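Local coordinates for protein aspartate semialdehyde dehydrogenase (Francisella tularensis subsp. tularensis, PDB 4WOJ) that probably catalyses the NADPH-dependent reductive dephosphorylation of aspartyl-4-phosphate to aspartate semialdehyde, a step toward lysine, threonine and methionine, at residues 275-280 and 345-350. Residues are numbered along the deposited sequence; the frame is centred on the assembly and turned at random.
Sequences SHSQAL and HCFTVG
Leu280, Thr348 and Phe347 bury the most surface where strands 275-280 and 345-350 run antiparallel. Leu280 lies beside Cys346, and its CB is 3.9 Å from Cys346 SG. Its CD1 reaches the same sulfur and, more loosely, Thr348 CG2. The backbones of Leu280 and Cys346 also pair, with Leu280 N 2.9 Å from Cys346 O and a return bond from Cys346 N to Leu280 O. Thr348 turns CG2 to Gln278, 3.8 Å from Gln278 CB. Its OG1 is anti to the backbone N (chi1 176°) and bonds Ala330 O on the next strand. Gln278 and Thr348 exchange two backbone bonds; the one from Thr348 N to Gln278 O, 2.8 Å, is nearly straight, the return bond from Gln278 N to Thr348 O more bent (141°). His276 and Gly350 form the third such pair.

Phe347 lies on the other face of the sheet, with Ser277, Ala279 and Val349. Its CG is anti to the backbone N (chi1 -167°), and the ring leans across strand 275-280. Gln278 O sits over one ring face. Phe347 CZ comes 3.5 Å from Ser277 CB, and CD1 lies 3.7 Å from Ala279 CB. Tyr167 meets the ring edge-to-face, and Ile266 of the second subunit packs on it.

The two strands are neighbours inside the mixed sheet of the dimerisation domain, flanked by strands 159-167 and 329-336. Helix 141-149 covers the face bearing Gln278 and Thr348. The side chain of His276, the predicted proton acceptor, touches Cys141, the predicted acyl-thioester residue. The His276 end of this antiparallel pair therefore borders the probable active site of an aspartate semialdehyde dehydrogenase.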
# COMPACT_ATOMS: atom_id res chain seq x y z
N SER B 275 4.90 -10.48 -4.86
CA SER B 275 5.29 -9.33 -5.59
C SER B 275 5.31 -8.04 -4.75
O SER B 275 4.35 -7.77 -4.04
CB SER B 275 4.37 -9.18 -6.78
OG SER B 275 4.86 -9.98 -7.83
N HIS B 276 6.43 -7.31 -4.79
CA HIS B 276 6.51 -6.01 -4.10
C HIS B 276 6.07 -4.94 -5.02
O HIS B 276 6.48 -4.93 -6.16
CB HIS B 276 7.90 -5.70 -3.60
CG HIS B 276 8.34 -6.56 -2.46
ND1 HIS B 276 7.49 -7.42 -1.81
CD2 HIS B 276 9.54 -6.69 -1.84
CE1 HIS B 276 8.14 -8.05 -0.85
NE2 HIS B 276 9.39 -7.63 -0.85
N SER B 277 5.18 -4.09 -4.52
CA SER B 277 4.77 -2.95 -5.26
C SER B 277 5.31 -1.68 -4.59
O SER B 277 5.65 -1.66 -3.41
CB SER B 277 3.26 -2.87 -5.40
OG SER B 277 2.72 -4.10 -5.79
N GLN B 278 5.41 -0.63 -5.38
CA GLN B 278 6.05 0.61 -4.95
C GLN B 278 5.49 1.77 -5.73
O GLN B 278 5.58 1.78 -6.94
CB GLN B 278 7.57 0.57 -5.23
CG GLN B 278 8.36 -0.22 -4.22
CD GLN B 278 9.85 -0.21 -4.43
OE1 GLN B 278 10.40 -1.06 -5.09
NE2 GLN B 278 10.53 0.71 -3.77
N ALA B 279 4.98 2.76 -5.00
CA ALA B 279 4.71 4.09 -5.50
C ALA B 279 5.94 5.01 -5.35
O ALA B 279 6.42 5.27 -4.26
CB ALA B 279 3.52 4.67 -4.77
N LEU B 280 6.43 5.51 -6.46
CA LEU B 280 7.64 6.25 -6.49
C LEU B 280 7.31 7.67 -6.79
O LEU B 280 6.46 7.96 -7.62
CB LEU B 280 8.60 5.71 -7.53
CG LEU B 280 9.05 4.27 -7.34
CD1 LEU B 280 10.15 4.03 -8.35
CD2 LEU B 280 9.55 3.93 -5.96
N HIS B 345 5.75 11.03 -10.90
CA HIS B 345 5.24 9.86 -10.16
C HIS B 345 5.11 8.66 -11.06
O HIS B 345 4.84 8.81 -12.25
CB HIS B 345 3.85 10.14 -9.62
CG HIS B 345 3.75 11.42 -8.85
ND1 HIS B 345 4.08 11.52 -7.52
CD2 HIS B 345 3.33 12.65 -9.23
CE1 HIS B 345 3.87 12.75 -7.10
NE2 HIS B 345 3.40 13.45 -8.12
N CYS B 346 5.26 7.48 -10.48
CA CYS B 346 4.98 6.24 -11.15
C CYS B 346 4.77 5.21 -10.08
O CYS B 346 4.96 5.52 -8.93
CB CYS B 346 6.12 5.79 -12.07
SG CYS B 346 7.72 5.61 -11.30
N PHE B 347 4.29 4.04 -10.50
CA PHE B 347 4.02 2.88 -9.63
C PHE B 347 4.62 1.66 -10.30
O PHE B 347 4.39 1.46 -11.46
CB PHE B 347 2.50 2.65 -9.48
CG PHE B 347 2.12 1.71 -8.37
CD1 PHE B 347 2.02 2.13 -7.07
CD2 PHE B 347 1.76 0.37 -8.66
CE1 PHE B 347 1.64 1.25 -6.07
CE2 PHE B 347 1.38 -0.51 -7.67
CZ PHE B 347 1.32 -0.07 -6.36
N THR B 348 5.34 0.85 -9.56
CA THR B 348 5.99 -0.33 -10.11
C THR B 348 5.73 -1.56 -9.29
O THR B 348 5.42 -1.49 -8.11
CB THR B 348 7.54 -0.15 -10.28
OG1 THR B 348 8.10 -1.39 -10.74
CG2 THR B 348 8.20 0.27 -9.00
N VAL B 349 5.83 -2.69 -9.95
CA VAL B 349 5.60 -3.98 -9.34
C VAL B 349 6.61 -4.98 -9.91
O VAL B 349 6.82 -5.03 -11.12
CB VAL B 349 4.21 -4.52 -9.68
CG1 VAL B 349 3.95 -5.86 -8.97
CG2 VAL B 349 3.14 -3.52 -9.32
N GLY B 350 7.22 -5.77 -9.02
CA GLY B 350 8.08 -6.89 -9.43
C GLY B 350 8.13 -7.99 -8.41
O GLY B 350 7.68 -7.82 -7.28
O HOH W 1 3.67 8.32 -6.66